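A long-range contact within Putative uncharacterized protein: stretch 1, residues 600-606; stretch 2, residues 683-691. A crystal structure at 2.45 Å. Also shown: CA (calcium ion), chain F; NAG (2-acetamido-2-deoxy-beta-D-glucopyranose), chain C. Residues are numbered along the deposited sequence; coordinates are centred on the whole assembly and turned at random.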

# COMPACT_ATOMS: atom_id res chain seq x y z
N HIS A 600 0.69 17.09 -8.53
CA HIS A 600 1.89 17.03 -9.37
C HIS A 600 2.84 18.18 -9.05
O HIS A 600 2.41 19.30 -8.86
CB HIS A 600 1.52 17.15 -10.86
CG HIS A 600 0.55 16.12 -11.34
ND1 HIS A 600 -0.09 16.23 -12.55
CD2 HIS A 600 0.10 14.97 -10.78
CE1 HIS A 600 -0.88 15.18 -12.73
NE2 HIS A 600 -0.79 14.41 -11.66
N VAL A 601 4.14 17.89 -9.01
CA VAL A 601 5.15 18.93 -8.88
C VAL A 601 5.78 19.07 -10.25
O VAL A 601 6.49 18.18 -10.69
CB VAL A 601 6.23 18.57 -7.82
CG1 VAL A 601 7.24 19.70 -7.70
CG2 VAL A 601 5.60 18.29 -6.49
N VAL A 602 5.50 20.19 -10.92
CA VAL A 602 5.87 20.35 -12.33
C VAL A 602 6.72 21.59 -12.58
O VAL A 602 6.85 22.46 -11.72
CB VAL A 602 4.62 20.45 -13.24
CG1 VAL A 602 3.64 19.33 -12.94
CG2 VAL A 602 3.95 21.80 -13.09
N ASN A 603 7.31 21.66 -13.77
CA ASN A 603 8.01 22.86 -14.23
C ASN A 603 7.34 23.36 -15.49
O ASN A 603 7.49 22.77 -16.57
CB ASN A 603 9.49 22.57 -14.47
CG ASN A 603 10.27 23.82 -14.84
OD1 ASN A 603 9.71 24.79 -15.34
ND2 ASN A 603 11.57 23.79 -14.60
N GLN A 604 6.59 24.45 -15.36
CA GLN A 604 5.83 25.01 -16.48
C GLN A 604 6.71 25.55 -17.59
O GLN A 604 6.27 25.67 -18.71
CB GLN A 604 4.90 26.11 -15.99
CG GLN A 604 3.80 25.66 -15.05
CD GLN A 604 2.87 26.80 -14.70
OE1 GLN A 604 1.99 27.15 -15.49
NE2 GLN A 604 3.06 27.38 -13.52
N ASP A 605 7.96 25.89 -17.26
CA ASP A 605 8.89 26.44 -18.24
C ASP A 605 9.65 25.35 -19.01
O ASP A 605 10.42 25.66 -19.92
CB ASP A 605 9.89 27.37 -17.55
CG ASP A 605 9.21 28.58 -16.91
OD1 ASP A 605 8.05 28.87 -17.29
OD2 ASP A 605 9.82 29.24 -16.04
N LYS A 606 9.42 24.09 -18.65
CA LYS A 606 10.03 22.96 -19.36
C LYS A 606 8.96 21.93 -19.76
O LYS A 606 8.97 20.80 -19.28
CB LYS A 606 11.11 22.31 -18.49
CG LYS A 606 12.37 23.17 -18.31
CD LYS A 606 13.37 22.98 -19.45
CE LYS A 606 14.73 23.59 -19.11
NZ LYS A 606 15.41 22.93 -17.95
N LEU A 683 3.94 30.67 -5.35
CA LEU A 683 4.45 29.34 -5.66
C LEU A 683 4.28 29.06 -7.15
O LEU A 683 4.29 27.90 -7.58
CB LEU A 683 3.72 28.28 -4.82
CG LEU A 683 3.80 28.44 -3.29
CD1 LEU A 683 2.88 27.45 -2.61
CD2 LEU A 683 5.23 28.29 -2.78
N ASN A 684 4.14 30.12 -7.95
CA ASN A 684 4.09 29.99 -9.41
C ASN A 684 5.50 30.09 -10.01
O ASN A 684 6.06 31.17 -10.10
CB ASN A 684 3.20 31.06 -10.03
CG ASN A 684 2.98 30.84 -11.51
OD1 ASN A 684 2.55 29.76 -11.93
ND2 ASN A 684 3.27 31.85 -12.31
N GLN A 685 6.04 28.95 -10.42
CA GLN A 685 7.38 28.85 -10.99
C GLN A 685 8.44 29.53 -10.13
O GLN A 685 9.22 30.36 -10.60
CB GLN A 685 7.40 29.37 -12.43
CG GLN A 685 6.72 28.42 -13.39
CD GLN A 685 7.41 27.08 -13.46
OE1 GLN A 685 6.88 26.07 -13.00
NE2 GLN A 685 8.60 27.05 -14.05
N THR A 686 8.44 29.17 -8.85
CA THR A 686 9.51 29.53 -7.93
C THR A 686 10.01 28.24 -7.30
O THR A 686 9.48 27.16 -7.59
CB THR A 686 9.03 30.49 -6.82
OG1 THR A 686 8.23 29.78 -5.88
CG2 THR A 686 8.24 31.65 -7.42
N ASP A 687 11.01 28.35 -6.43
CA ASP A 687 11.56 27.20 -5.72
C ASP A 687 10.62 26.83 -4.58
O ASP A 687 10.48 27.58 -3.61
CB ASP A 687 12.97 27.50 -5.20
CG ASP A 687 13.68 26.26 -4.63
OD1 ASP A 687 13.00 25.25 -4.34
OD2 ASP A 687 14.92 26.31 -4.49
N LEU A 688 9.98 25.67 -4.68
CA LEU A 688 9.04 25.23 -3.66
C LEU A 688 9.56 24.01 -2.90
O LEU A 688 10.45 23.30 -3.39
CB LEU A 688 7.65 24.96 -4.27
CG LEU A 688 7.56 24.12 -5.55
CD1 LEU A 688 7.86 22.66 -5.26
CD2 LEU A 688 6.18 24.28 -6.20
N VAL A 689 9.02 23.81 -1.71
CA VAL A 689 9.29 22.63 -0.91
C VAL A 689 7.96 21.98 -0.59
O VAL A 689 7.03 22.65 -0.12
CB VAL A 689 10.00 22.98 0.41
CG1 VAL A 689 10.27 21.73 1.23
CG2 VAL A 689 11.27 23.72 0.14
N VAL A 690 7.84 20.69 -0.87
CA VAL A 690 6.65 19.94 -0.51
C VAL A 690 6.91 19.23 0.82
O VAL A 690 7.84 18.45 0.93
CB VAL A 690 6.28 18.93 -1.59
CG1 VAL A 690 4.99 18.20 -1.23
CG2 VAL A 690 6.14 19.64 -2.93
N TRP A 691 6.09 19.55 1.82
CA TRP A 691 6.17 18.93 3.14
C TRP A 691 5.06 17.88 3.25
O TRP A 691 3.88 18.20 3.17
CB TRP A 691 5.99 19.99 4.23
CG TRP A 691 6.90 21.17 4.10
CD1 TRP A 691 6.67 22.31 3.38
CD2 TRP A 691 8.19 21.34 4.71
NE1 TRP A 691 7.74 23.17 3.50
CE2 TRP A 691 8.68 22.60 4.31
CE3 TRP A 691 8.97 20.55 5.55
CZ2 TRP A 691 9.92 23.09 4.73
CZ3 TRP A 691 10.20 21.04 5.97
CH2 TRP A 691 10.66 22.30 5.56
CA CA F . 12.39 23.03 -4.78
C1 NAG C . 3.08 31.72 -13.74
C2 NAG C . 2.86 33.10 -14.33
C3 NAG C . 2.58 32.93 -15.81
C4 NAG C . 3.76 32.23 -16.50
C5 NAG C . 4.24 31.01 -15.72
C6 NAG C . 5.69 30.72 -16.09
C7 NAG C . 1.75 35.01 -13.22
C8 NAG C . 0.48 35.50 -12.58
N2 NAG C . 1.73 33.75 -13.67
O3 NAG C . 2.36 34.19 -16.40
O4 NAG C . 3.36 31.81 -17.80
O5 NAG C . 4.22 31.13 -14.32
O6 NAG C . 5.68 29.73 -17.08
O7 NAG C . 2.72 35.76 -13.32
O HOH W 1 10.89 23.55 -6.74

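The polar contact centres on the side-chain amide of Q685, which reaches into the turn of the first stretch. NE2 of Q685 donates to OD1 of N603 at 2.8 Å. OE1 of Q685 accepts from the backbone N of Q604 at 2.9 Å. The amide thus uses both its donor and its acceptor on neighbouring residues. NE2 of Q685 also donates to OD2 of D605 at 3.2 Å. Q685 points toward the first stretch, with chi1 and chi2 both m, and loses more surface to the contact than any other residue here.

N603 to K606 form a type I beta turn, closed by a backbone hydrogen bond from K606 N to N603 O at 3.1 Å. OD1 of N603 also accepts from D605 N at 2.8 Å. This oxygen therefore braces the turn and binds Q685 at once.

A second amide pairing lies alongside. Q604 NE2 donates to N684 OD1 at 2.9 Å. The other end of the N684 amide carries the glycan: ND2 of N684 is bonded to C1 of the NAG at 1.4 Å. The sugar turns back to the first stretch, where O6 of the NAG donates to OD1 of D605 at 2.5 Å. The two carboxylate oxygens of D605 thus serve different partners, the sugar and Q685.

Away from the turn the contact becomes apolar. V601 points toward the second stretch, and its two methyls meet different residues. CG1 of V601 lies 3.9 Å from CD1 of L688, and CG2 of V601 lies 3.8 Å from CG2 of V690. L688 and V690 are two apart on one strand, so both side chains point toward the first stretch, while V689 between them is out of reach. No backbone-to-backbone hydrogen bonds join the stretches; side chains span the gap, and the CA atoms of V601 and V690 are 8.6 Å apart.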